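Local coordinates for protein GlcNAc Inducible Gene 2, GIG2 (Candida albicans, PDB 6AKZ) that binds an Fe(III) ion and, as a cupin-clan member of the DUF1479 family induced by N-acetylglucosamine, is probably an iron-dependent oxygenase, at residues Thr248-Ser252 and Gly318-Leu322; Ser252-Gly258 and Tyr372-Ser378; Phe19-Gln24 and Asp306-Phe312; Ile198-Glu202 and Ile285-Pro289; Asn264-Gly268 and Ser337-Val341. All coordinates share one frame. Residue numbers count along the deposited sequence, not the author numbering.

In the fold
The five contacts differ with depth. Contacts 2 and 4 are buried: contact 2 joins the ends of central-sheet strands, by main-chain bonds and one Thr-Gln side-chain bond, its centre about 7 Å from the chain centre; contact 4 sets a tryptophan against the C-terminal part of helix 278-287 and the residues after it. Contact 1, a small surface contact, sits by the iron and shares Ser252 with contact 2; its Leu322 packs on Trp201 of contact 4. Contacts 3 and 5 are partly buried. Contact 3 combines a lysine salt bridge with side-chain-to-carbonyl hydrogen bonds and adjoins contact 4; contact 5 joins two sheet-connecting loops by hydrogen bonds and touches none of the others.

Contact 1: residues Thr248-Ser252 and Gly318-Leu322; sequences TICSS and GTGQL
Two irregular loops meet here beside the iron site of a cupin-clan protein, where His192, Asp194 and His355 hold Fe(III). Thr248, the first modelled residue after a gap in the model, supplies most of one side. The nearest backbones are Ile249 and Gly320, with CA atoms 4.5 Å apart. With chi1 at 90°, Thr248 directs OG1 to the amide of Gly320, which donates to it (N to OG1 3.0 Å, 147°); the same OG1 lies 3.6 Å from Thr319 CB. Gln321 (chi1 m, chi2 p) folds back so that NE2 donates to Thr248 O at 3.1 Å, while OE1 packs 3.3 Å from Thr248 CB. Gln321 NE2 also donates to Asp194 OD1, tying the loop to an iron ligand; the Gln321 side chain lies about 6 Å from the metal. Gly320, at phi/psi -97/-6, comes close because it lacks a side chain: an ideal CB would sit 2.1 Å from Thr248 O, and its CA instead makes a CH...O contact with that oxygen at 3.5 Å. The CA-CB bond of Ile249 points sideways, but its m,m rotamer brings CD1 to 3.4 Å from Gly318 O.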
# COMPACT_ATOMS: atom_id res chain seq x y z
N THR A 248 10.27 -9.73 4.07
CA THR A 248 10.03 -8.36 3.54
C THR A 248 8.99 -8.19 2.39
O THR A 248 8.67 -7.07 2.00
CB THR A 248 11.33 -7.64 3.11
OG1 THR A 248 11.65 -7.89 1.72
CG2 THR A 248 12.52 -8.03 4.04
N ILE A 249 8.49 -9.30 1.84
CA ILE A 249 7.68 -9.26 0.61
C ILE A 249 6.24 -9.35 1.02
O ILE A 249 5.92 -10.23 1.78
CB ILE A 249 7.92 -10.53 -0.22
CG1 ILE A 249 9.39 -10.64 -0.68
CG2 ILE A 249 6.91 -10.60 -1.36
CD1 ILE A 249 9.77 -9.83 -1.90
N CYS A 250 5.37 -8.49 0.51
CA CYS A 250 3.92 -8.66 0.75
C CYS A 250 3.28 -9.26 -0.50
O CYS A 250 3.41 -8.72 -1.57
CB CYS A 250 3.25 -7.37 1.18
SG CYS A 250 1.44 -7.35 0.91
N SER A 251 2.59 -10.38 -0.35
CA SER A 251 2.12 -11.18 -1.47
C SER A 251 0.85 -10.65 -2.11
O SER A 251 0.49 -11.16 -3.14
CB SER A 251 1.82 -12.63 -1.01
OG SER A 251 3.03 -13.29 -0.81
N SER A 252 0.17 -9.69 -1.54
CA SER A 252 -1.06 -9.15 -2.14
C SER A 252 -0.78 -7.81 -2.87
O SER A 252 0.21 -7.13 -2.60
CB SER A 252 -2.09 -8.93 -1.03
OG SER A 252 -1.68 -7.84 -0.17
N GLY A 318 14.60 -8.34 -5.30
CA GLY A 318 14.13 -9.47 -4.57
C GLY A 318 13.53 -9.15 -3.22
O GLY A 318 13.11 -10.03 -2.50
N THR A 319 13.54 -7.87 -2.84
CA THR A 319 12.98 -7.44 -1.56
C THR A 319 11.77 -6.53 -1.80
O THR A 319 11.46 -6.20 -2.94
CB THR A 319 14.01 -6.72 -0.67
OG1 THR A 319 14.32 -5.46 -1.27
CG2 THR A 319 15.31 -7.60 -0.59
N GLY A 320 11.02 -6.22 -0.74
CA GLY A 320 9.71 -5.58 -0.94
C GLY A 320 9.68 -4.08 -0.80
O GLY A 320 8.62 -3.50 -0.99
N GLN A 321 10.81 -3.50 -0.40
CA GLN A 321 10.86 -2.09 -0.07
C GLN A 321 11.86 -1.36 -0.90
O GLN A 321 12.97 -1.84 -1.13
CB GLN A 321 11.23 -1.86 1.41
CG GLN A 321 10.19 -2.17 2.47
CD GLN A 321 9.97 -3.63 2.66
OE1 GLN A 321 10.92 -4.41 2.88
NE2 GLN A 321 8.70 -4.03 2.60
N LEU A 322 11.50 -0.16 -1.31
CA LEU A 322 12.42 0.74 -1.96
C LEU A 322 12.79 1.78 -0.94
O LEU A 322 11.92 2.54 -0.47
CB LEU A 322 11.79 1.45 -3.19
CG LEU A 322 12.53 2.65 -3.77
CD1 LEU A 322 13.79 2.15 -4.48
CD2 LEU A 322 11.74 3.43 -4.76

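Contact 2: residues Ser252-Gly258 and Tyr372-Ser378; sequences SFRTLQG and YGQTPLS
Thr255 OG1 (chi1 p) donates to Gln374 OE1 at 2.6 Å, and two main-chain bonds accompany this link: Gln374 N to Leu256 O (2.9 Å, 147°) and Tyr372 N to Gly258 O (2.9 Å, 169°). A weak fourth, Thr255 N to Gln374 O, spans 3.0 Å. The segments run antiparallel, Gln257 CA lying 4.4 Å from Gly373 CA; Thr255 (phi/psi -75/-38) breaks the extended conformation just before strand 256-261. In this cupin-like fold the start of that strand lies against the irregular chain following its neighbour 367-371. Two glycines permit the approach: an ideal CB on Gly258 would clash, 2.8 Å from Tyr372 O, and one on Gly373 would be tight, 3.0 Å from Leu256 O. Phe253 (chi1 t) sets CE2 4.1 Å from Pro376 CG. Main-chain bonds and one side-chain bond thus hold the ends of two inner strands together, while Gln257, its CA-CB bond pointing away, bonds the iron ligand Asp194 through NE2.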
# COMPACT_ATOMS: atom_id res chain seq x y z
N SER A 252 0.17 -9.69 -1.54
CA SER A 252 -1.06 -9.15 -2.14
C SER A 252 -0.78 -7.81 -2.87
O SER A 252 0.21 -7.13 -2.60
CB SER A 252 -2.09 -8.93 -1.03
OG SER A 252 -1.68 -7.84 -0.17
N PHE A 253 -1.65 -7.50 -3.82
CA PHE A 253 -1.72 -6.23 -4.54
C PHE A 253 -2.64 -5.35 -3.74
O PHE A 253 -3.87 -5.60 -3.70
CB PHE A 253 -2.25 -6.45 -5.95
CG PHE A 253 -2.65 -5.22 -6.66
CD1 PHE A 253 -1.82 -4.08 -6.68
CD2 PHE A 253 -3.83 -5.17 -7.33
CE1 PHE A 253 -2.23 -2.93 -7.35
CE2 PHE A 253 -4.25 -4.01 -7.98
CZ PHE A 253 -3.45 -2.88 -7.99
N ARG A 254 -2.08 -4.36 -3.02
CA ARG A 254 -2.92 -3.48 -2.20
C ARG A 254 -2.84 -2.10 -2.91
O ARG A 254 -1.73 -1.66 -3.24
CB ARG A 254 -2.36 -3.34 -0.77
CG ARG A 254 -2.29 -4.67 0.01
CD ARG A 254 -1.63 -4.50 1.36
NE ARG A 254 -0.22 -4.16 1.21
CZ ARG A 254 0.59 -3.84 2.22
NH1 ARG A 254 0.15 -3.91 3.46
NH2 ARG A 254 1.88 -3.56 1.98
N THR A 255 -3.99 -1.49 -3.16
CA THR A 255 -4.10 -0.16 -3.70
C THR A 255 -3.76 0.85 -2.62
O THR A 255 -3.18 1.92 -2.93
CB THR A 255 -5.51 0.13 -4.23
OG1 THR A 255 -6.52 -0.33 -3.30
CG2 THR A 255 -5.74 -0.63 -5.50
N LEU A 256 -4.20 0.55 -1.40
CA LEU A 256 -3.96 1.43 -0.28
C LEU A 256 -3.46 0.67 0.88
O LEU A 256 -3.99 -0.43 1.15
CB LEU A 256 -5.27 2.09 0.15
CG LEU A 256 -5.98 2.99 -0.86
CD1 LEU A 256 -7.31 3.43 -0.23
CD2 LEU A 256 -5.11 4.18 -1.23
N GLN A 257 -2.55 1.25 1.65
CA GLN A 257 -2.22 0.70 2.97
C GLN A 257 -3.06 1.48 3.96
O GLN A 257 -3.52 2.59 3.70
CB GLN A 257 -0.77 0.91 3.34
CG GLN A 257 0.24 0.13 2.47
CD GLN A 257 1.66 0.15 3.03
OE1 GLN A 257 1.84 -0.13 4.20
NE2 GLN A 257 2.66 0.39 2.19
N GLY A 258 -3.28 0.87 5.09
CA GLY A 258 -4.12 1.47 6.11
C GLY A 258 -4.05 0.89 7.48
O GLY A 258 -3.60 -0.26 7.64
N TYR A 372 -4.89 -2.86 8.16
CA TYR A 372 -5.90 -3.37 7.20
C TYR A 372 -5.85 -2.50 5.97
O TYR A 372 -6.13 -1.31 6.08
CB TYR A 372 -7.30 -3.41 7.90
CG TYR A 372 -8.39 -4.05 7.08
CD1 TYR A 372 -8.13 -5.24 6.34
CD2 TYR A 372 -9.70 -3.58 7.16
CE1 TYR A 372 -9.17 -5.84 5.61
CE2 TYR A 372 -10.71 -4.15 6.38
CZ TYR A 372 -10.42 -5.26 5.62
OH TYR A 372 -11.37 -5.87 4.83
N GLY A 373 -5.46 -3.08 4.80
CA GLY A 373 -5.25 -2.43 3.57
C GLY A 373 -6.39 -2.70 2.65
O GLY A 373 -7.23 -3.59 2.89
N GLN A 374 -6.43 -1.90 1.58
CA GLN A 374 -7.36 -2.18 0.52
C GLN A 374 -6.79 -3.14 -0.50
O GLN A 374 -5.76 -2.86 -1.10
CB GLN A 374 -7.71 -0.84 -0.17
CG GLN A 374 -8.72 -1.04 -1.30
CD GLN A 374 -9.26 0.29 -1.78
OE1 GLN A 374 -8.59 1.00 -2.45
NE2 GLN A 374 -10.56 0.56 -1.51
N THR A 375 -7.48 -4.27 -0.69
CA THR A 375 -7.01 -5.34 -1.53
C THR A 375 -8.22 -5.70 -2.44
O THR A 375 -9.12 -6.44 -2.06
CB THR A 375 -6.65 -6.54 -0.65
OG1 THR A 375 -5.66 -6.14 0.31
CG2 THR A 375 -6.15 -7.68 -1.49
N PRO A 376 -8.27 -5.14 -3.65
CA PRO A 376 -9.41 -5.45 -4.51
C PRO A 376 -9.37 -6.86 -5.07
O PRO A 376 -8.28 -7.44 -5.26
CB PRO A 376 -9.26 -4.40 -5.66
CG PRO A 376 -7.71 -4.21 -5.73
CD PRO A 376 -7.26 -4.26 -4.27
N LEU A 377 -10.57 -7.37 -5.32
CA LEU A 377 -10.70 -8.59 -6.05
C LEU A 377 -10.10 -8.38 -7.44
O LEU A 377 -10.57 -7.57 -8.22
CB LEU A 377 -12.15 -9.09 -6.12
CG LEU A 377 -12.38 -10.33 -7.04
CD1 LEU A 377 -11.64 -11.52 -6.45
CD2 LEU A 377 -13.90 -10.59 -7.00
N SER A 378 -9.02 -9.03 -7.68
CA SER A 378 -8.25 -8.82 -8.95
C SER A 378 -7.41 -9.96 -9.25
O SER A 378 -7.13 -10.83 -8.41
CB SER A 378 -7.41 -7.49 -8.88
OG SER A 378 -6.28 -7.70 -8.05

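Contact 3: residues Phe19-Gln24 and Asp306-Phe312; sequences FTGIKQ and DLITPKF
Lys23 contributes most buried surface (130 Å²), followed by Phe312 and Leu307. Lys23 projects from helix 18-26 with an extended m,t,t,t side chain into a cluster of oxygens that its three protons must share: Pro289 O, its closest polar partner, Asp306 OD2 (NZ to OD2 2.8 Å, a salt bridge), Thr309 O (2.9 Å) and, longer, Asp306 O (3.2 Å). Phe312 (chi1 m) packs against the same helix, CZ 3.6 Å from Lys23 CG and CE1 3.7 Å from Phe19 CB. Leu307 O receives a weak bond from Gln24 NE2 (3.0 Å), while Leu307 CD2 comes within 4.3 Å of Lys23 O. CA atoms of Thr20 and Pro310 lie 4.7 Å apart; Thr20 OG1 donates to Ile308 O across a very short 2.4 Å. Asp306 OD1 accepts from Ile308 N (3.0 Å) and Thr309 N (3.1 Å). Away from the iron, a lysine thus bonds the carbonyls and the Asp306 carboxylate of an irregular loop bent by an Asx turn and, centred on Pro310, an inverse gamma turn.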
# COMPACT_ATOMS: atom_id res chain seq x y z
N PHE A 19 20.70 -4.17 -15.79
CA PHE A 19 19.83 -3.05 -15.44
C PHE A 19 19.99 -1.88 -16.37
O PHE A 19 19.12 -1.01 -16.51
CB PHE A 19 19.95 -2.75 -13.94
CG PHE A 19 19.21 -3.78 -13.08
CD1 PHE A 19 17.82 -3.70 -12.92
CD2 PHE A 19 19.88 -4.82 -12.48
CE1 PHE A 19 17.14 -4.68 -12.20
CE2 PHE A 19 19.22 -5.78 -11.73
CZ PHE A 19 17.85 -5.69 -11.56
N THR A 20 21.13 -1.84 -17.07
CA THR A 20 21.31 -0.87 -18.12
C THR A 20 20.30 -1.01 -19.26
O THR A 20 19.81 -0.00 -19.79
CB THR A 20 22.78 -0.89 -18.60
OG1 THR A 20 23.60 -0.51 -17.47
CG2 THR A 20 22.99 0.03 -19.78
N GLY A 21 19.99 -2.24 -19.62
CA GLY A 21 19.06 -2.53 -20.69
C GLY A 21 17.63 -2.24 -20.23
O GLY A 21 16.85 -1.82 -21.03
N ILE A 22 17.38 -2.39 -18.92
CA ILE A 22 16.12 -1.90 -18.29
C ILE A 22 15.97 -0.38 -18.54
O ILE A 22 14.95 0.09 -19.01
CB ILE A 22 16.06 -2.15 -16.78
CG1 ILE A 22 16.28 -3.64 -16.39
CG2 ILE A 22 14.75 -1.62 -16.21
CD1 ILE A 22 15.31 -4.62 -16.93
N LYS A 23 17.02 0.40 -18.29
CA LYS A 23 16.93 1.82 -18.55
C LYS A 23 16.64 2.12 -20.00
O LYS A 23 15.85 2.98 -20.33
CB LYS A 23 18.20 2.56 -18.10
CG LYS A 23 18.51 2.51 -16.62
CD LYS A 23 19.69 3.42 -16.32
CE LYS A 23 19.82 3.73 -14.86
NZ LYS A 23 20.87 4.83 -14.69
N GLN A 24 17.27 1.39 -20.91
CA GLN A 24 17.02 1.67 -22.32
C GLN A 24 15.68 1.17 -22.81
O GLN A 24 15.15 1.76 -23.74
CB GLN A 24 18.17 1.25 -23.22
CG GLN A 24 19.37 2.19 -23.03
CD GLN A 24 20.70 1.48 -23.07
OE1 GLN A 24 20.79 0.30 -23.44
NE2 GLN A 24 21.74 2.19 -22.68
N ASP A 306 21.32 9.94 -17.40
CA ASP A 306 22.21 8.81 -17.33
C ASP A 306 21.42 7.58 -17.82
O ASP A 306 20.64 6.97 -17.05
CB ASP A 306 22.69 8.52 -15.90
CG ASP A 306 23.34 7.12 -15.76
OD1 ASP A 306 23.96 6.66 -16.74
OD2 ASP A 306 23.20 6.44 -14.70
N LEU A 307 21.67 7.18 -19.08
CA LEU A 307 21.02 6.01 -19.63
C LEU A 307 21.88 4.79 -19.62
O LEU A 307 21.46 3.76 -20.15
CB LEU A 307 20.52 6.33 -21.02
CG LEU A 307 19.33 7.31 -21.00
CD1 LEU A 307 19.22 7.95 -22.36
CD2 LEU A 307 17.97 6.70 -20.65
N ILE A 308 23.02 4.84 -18.94
CA ILE A 308 24.02 3.78 -19.06
C ILE A 308 24.28 3.02 -17.77
O ILE A 308 24.19 1.80 -17.80
CB ILE A 308 25.40 4.31 -19.60
CG1 ILE A 308 25.22 5.17 -20.86
CG2 ILE A 308 26.34 3.14 -19.87
CD1 ILE A 308 24.43 4.54 -22.00
N THR A 309 24.61 3.67 -16.64
CA THR A 309 25.02 2.87 -15.44
C THR A 309 23.81 2.09 -14.93
O THR A 309 22.73 2.66 -14.89
CB THR A 309 25.49 3.73 -14.25
OG1 THR A 309 24.32 4.29 -13.59
CG2 THR A 309 26.45 4.86 -14.70
N PRO A 310 24.00 0.86 -14.43
CA PRO A 310 22.90 0.10 -13.85
C PRO A 310 22.62 0.54 -12.39
O PRO A 310 22.55 -0.29 -11.50
CB PRO A 310 23.45 -1.32 -13.90
CG PRO A 310 24.88 -1.12 -13.55
CD PRO A 310 25.28 0.13 -14.28
N LYS A 311 22.46 1.82 -12.16
CA LYS A 311 22.21 2.33 -10.79
C LYS A 311 20.70 2.52 -10.66
O LYS A 311 20.10 3.25 -11.43
CB LYS A 311 22.96 3.65 -10.54
CG LYS A 311 24.48 3.40 -10.42
CD LYS A 311 25.22 4.65 -10.05
CE LYS A 311 26.71 4.47 -10.25
NZ LYS A 311 27.27 3.35 -9.44
N PHE A 312 20.15 1.84 -9.68
CA PHE A 312 18.75 1.98 -9.24
C PHE A 312 18.80 2.23 -7.74
O PHE A 312 18.78 1.30 -6.91
CB PHE A 312 17.96 0.74 -9.64
CG PHE A 312 17.57 0.77 -11.07
CD1 PHE A 312 18.45 0.30 -12.07
CD2 PHE A 312 16.38 1.34 -11.46
CE1 PHE A 312 18.11 0.41 -13.41
CE2 PHE A 312 16.03 1.43 -12.81
CZ PHE A 312 16.91 0.97 -13.79

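Contact 4: residues Ile198-Glu202 and Ile285-Pro289; sequences IERWE and IMLRP
Trp201 lays its indole under the methyl of Met286: CE stands 3.3 Å from the centroid of the five-membered ring, only 12° off its normal, a CH-pi contact. With SD 4.4 Å from that centroid and 26° off the normal, the pair is also a Met-aromatic contact, made by a Met286 side chain in the m,m,m rotamer. The contact joins two helices, the short 199-202 and the longer 278-287, with nearest CA atoms Trp201 and Met286 7.6 Å apart. On the first segment, Ile198 O accepts from both Trp201 N and Glu202 N at 3.1 Å; on the second, Ile285 O accepts from Arg288 N at 3.2 Å. Trp201 takes chi1 m and chi2 -83°, which carries the ring across the gap. Ile285 O meets its edge at 3.4 Å from CZ2, Ile285 CG2 is 4.2 Å from CH2, and Pro289 CG is 3.7 Å from CZ2. Phe312 adds an edge-to-face partner for the indole, and helix 211-214 packs Phe214 on both Trp201 and Met286. Arg200 offers CB to Met286 CE at 3.6 Å, while its guanidinium pairs with Asp352 and bonds the carbonyl of the iron ligand Asp194. One direct hydrogen bond links the segments: Trp201 NE1 donates to Met286 O, 3.0 Å away and nearly straight at 172°.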
# COMPACT_ATOMS: atom_id res chain seq x y z
N ILE A 198 12.49 -3.13 -6.75
CA ILE A 198 12.93 -2.83 -8.12
C ILE A 198 11.81 -3.00 -9.20
O ILE A 198 11.96 -2.48 -10.28
CB ILE A 198 14.17 -3.71 -8.52
CG1 ILE A 198 14.90 -3.22 -9.77
CG2 ILE A 198 13.74 -5.16 -8.82
CD1 ILE A 198 15.66 -1.94 -9.67
N GLU A 199 10.77 -3.76 -8.89
CA GLU A 199 9.68 -4.07 -9.82
C GLU A 199 9.05 -2.92 -10.63
O GLU A 199 8.68 -3.12 -11.79
CB GLU A 199 8.57 -4.84 -9.10
CG GLU A 199 8.83 -6.33 -8.97
CD GLU A 199 9.94 -6.64 -7.99
OE1 GLU A 199 10.47 -5.70 -7.37
OE2 GLU A 199 10.28 -7.84 -7.84
N ARG A 200 8.91 -1.75 -10.03
CA ARG A 200 8.27 -0.62 -10.70
C ARG A 200 8.98 -0.29 -12.01
O ARG A 200 8.39 0.15 -12.88
CB ARG A 200 8.24 0.61 -9.83
CG ARG A 200 7.35 0.47 -8.60
CD ARG A 200 7.21 1.76 -7.81
NE ARG A 200 6.29 1.75 -6.70
CZ ARG A 200 6.46 1.13 -5.55
NH1 ARG A 200 7.52 0.42 -5.31
NH2 ARG A 200 5.54 1.22 -4.62
N TRP A 201 10.28 -0.50 -12.03
CA TRP A 201 11.11 -0.38 -13.19
C TRP A 201 11.27 -1.66 -13.98
O TRP A 201 11.10 -1.62 -15.22
CB TRP A 201 12.47 0.11 -12.78
CG TRP A 201 12.55 1.48 -12.18
CD1 TRP A 201 12.58 2.66 -12.83
CD2 TRP A 201 12.62 1.77 -10.81
NE1 TRP A 201 12.71 3.69 -11.93
CE2 TRP A 201 12.76 3.15 -10.68
CE3 TRP A 201 12.67 0.98 -9.66
CZ2 TRP A 201 12.88 3.77 -9.44
CZ3 TRP A 201 12.84 1.59 -8.45
CH2 TRP A 201 12.92 2.95 -8.35
N GLU A 202 11.53 -2.76 -13.33
CA GLU A 202 11.85 -4.00 -14.00
C GLU A 202 10.70 -4.76 -14.62
O GLU A 202 10.89 -5.34 -15.68
CB GLU A 202 12.55 -4.96 -13.05
CG GLU A 202 13.29 -6.08 -13.80
CD GLU A 202 13.99 -7.07 -12.91
OE1 GLU A 202 13.96 -6.94 -11.65
OE2 GLU A 202 14.58 -8.00 -13.53
N ILE A 285 10.92 9.75 -7.95
CA ILE A 285 11.41 8.41 -7.65
C ILE A 285 11.68 7.69 -8.96
O ILE A 285 12.77 7.12 -9.09
CB ILE A 285 10.47 7.61 -6.75
CG1 ILE A 285 10.57 8.22 -5.33
CG2 ILE A 285 10.80 6.14 -6.63
CD1 ILE A 285 9.43 7.96 -4.39
N MET A 286 10.69 7.66 -9.84
CA MET A 286 10.84 6.88 -11.09
C MET A 286 11.95 7.37 -11.96
O MET A 286 12.55 6.58 -12.65
CB MET A 286 9.55 6.79 -11.89
CG MET A 286 8.45 6.03 -11.13
SD MET A 286 8.87 4.44 -10.33
CE MET A 286 9.43 3.47 -11.73
N LEU A 287 12.14 8.68 -12.02
CA LEU A 287 13.24 9.24 -12.78
C LEU A 287 14.58 9.31 -12.09
O LEU A 287 15.60 9.52 -12.76
CB LEU A 287 12.87 10.65 -13.28
CG LEU A 287 11.69 10.75 -14.25
CD1 LEU A 287 11.37 12.16 -14.62
CD2 LEU A 287 11.92 9.98 -15.50
N ARG A 288 14.62 9.15 -10.79
CA ARG A 288 15.89 9.23 -10.06
C ARG A 288 17.07 8.33 -10.57
O ARG A 288 18.21 8.82 -10.57
CB ARG A 288 15.70 9.10 -8.57
CG ARG A 288 16.91 9.47 -7.74
CD ARG A 288 17.34 10.90 -7.86
NE ARG A 288 18.40 11.19 -6.84
CZ ARG A 288 19.15 12.28 -6.81
NH1 ARG A 288 19.02 13.20 -7.74
NH2 ARG A 288 20.01 12.44 -5.79
N PRO A 289 16.81 7.08 -11.01
CA PRO A 289 17.90 6.28 -11.59
C PRO A 289 18.52 6.89 -12.80
O PRO A 289 19.69 6.59 -13.06
CB PRO A 289 17.25 4.91 -11.88
CG PRO A 289 16.05 4.87 -10.95
CD PRO A 289 15.56 6.29 -10.94

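Contact 5: residues Asn264-Gly268 and Ser337-Val341; sequences NNKSG and SIPDV
Along Asn264-Gly268, a loop between strands 256-261 and 272-274 makes a single antiparallel beta bridge with Ser337-Val341, the end of strand 336-337 and the loop after it; the end-to-end directions differ by 173°. Asn264 starts with a CH...O contact, CA to Val341 O at 3.2 Å. Asn265, extended at phi/psi -144/132, forms the hydrogen-bonded pair with Val341: its N donates to Val341 O (2.9 Å, 149°) and its O accepts from Val341 N (2.8 Å, 165°), with CA atoms 5.2 Å apart. Val341 (chi1 t) also packs on Trp259 and Met89, placing the bridge beside the central sheet of the cupin-like fold. At Lys266 the chains come closest, its CA lying 4.1 Å from that of Asp340, and CB sits 3.3 Å from Asp340 OD1 although the CA-CB bond points away overall. Side chains then replace the backbone pairing. Ser267 N donates to Asp340 OD1 at 2.8 Å (159°), Asp340 being in rotamer m, and Ser267 OG, with chi1 m, donates to Ile338 O at 2.7 Å. Gly268 has a positive phi of 86°, where a CB would be jammed against the preceding carbonyl, and its N is 3.6 Å from Ser337 OG.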
# COMPACT_ATOMS: atom_id res chain seq x y z
N ASN A 264 -4.98 6.95 21.32
CA ASN A 264 -4.82 8.37 21.03
C ASN A 264 -3.34 8.70 21.09
O ASN A 264 -2.73 8.47 22.17
CB ASN A 264 -5.49 9.23 22.10
CG ASN A 264 -6.96 8.98 22.20
OD1 ASN A 264 -7.73 8.91 21.20
ND2 ASN A 264 -7.39 8.78 23.45
N ASN A 265 -2.74 9.25 20.01
CA ASN A 265 -1.30 9.65 20.00
C ASN A 265 -1.13 10.91 19.19
O ASN A 265 -1.69 11.01 18.10
CB ASN A 265 -0.42 8.59 19.39
CG ASN A 265 -0.68 7.22 20.00
OD1 ASN A 265 -1.58 6.48 19.49
ND2 ASN A 265 -0.06 6.91 21.15
N LYS A 266 -0.43 11.89 19.72
CA LYS A 266 -0.34 13.22 19.04
C LYS A 266 0.75 13.08 17.95
O LYS A 266 1.39 12.09 17.96
CB LYS A 266 0.10 14.28 19.99
CG LYS A 266 -1.02 14.65 20.94
CD LYS A 266 -0.51 15.68 21.95
CE LYS A 266 -1.45 15.85 23.11
NZ LYS A 266 -1.13 14.79 24.13
N SER A 267 0.81 13.99 16.99
CA SER A 267 1.82 13.93 15.89
C SER A 267 3.18 13.68 16.47
O SER A 267 3.54 14.30 17.51
CB SER A 267 1.86 15.24 15.06
OG SER A 267 0.62 15.53 14.56
N GLY A 268 3.96 12.79 15.89
CA GLY A 268 5.30 12.51 16.39
C GLY A 268 5.41 11.46 17.50
O GLY A 268 6.48 11.03 17.86
N SER A 337 4.82 14.47 9.96
CA SER A 337 3.97 13.55 10.75
C SER A 337 2.57 13.67 10.31
O SER A 337 2.14 14.76 9.89
CB SER A 337 4.02 13.88 12.24
OG SER A 337 5.31 13.63 12.70
N ILE A 338 1.81 12.59 10.52
CA ILE A 338 0.33 12.74 10.40
C ILE A 338 -0.23 13.59 11.54
O ILE A 338 0.46 13.81 12.55
CB ILE A 338 -0.37 11.38 10.32
CG1 ILE A 338 -0.08 10.56 11.59
CG2 ILE A 338 -0.02 10.73 8.98
CD1 ILE A 338 -0.96 9.36 11.67
N PRO A 339 -1.46 14.12 11.38
CA PRO A 339 -2.19 14.83 12.47
C PRO A 339 -2.37 13.93 13.68
O PRO A 339 -2.14 12.71 13.63
CB PRO A 339 -3.51 15.33 11.81
CG PRO A 339 -3.46 14.88 10.39
CD PRO A 339 -2.22 14.13 10.12
N ASP A 340 -2.66 14.58 14.80
CA ASP A 340 -3.00 13.86 16.05
C ASP A 340 -3.98 12.73 15.73
O ASP A 340 -4.89 12.92 14.95
CB ASP A 340 -3.62 14.82 17.08
CG ASP A 340 -2.60 15.85 17.61
OD1 ASP A 340 -1.33 15.71 17.42
OD2 ASP A 340 -3.11 16.84 18.22
N VAL A 341 -3.70 11.55 16.22
CA VAL A 341 -4.54 10.37 15.99
C VAL A 341 -5.43 10.16 17.21
O VAL A 341 -4.91 10.13 18.34
CB VAL A 341 -3.63 9.13 15.81
CG1 VAL A 341 -4.41 7.85 15.75
CG2 VAL A 341 -2.79 9.32 14.57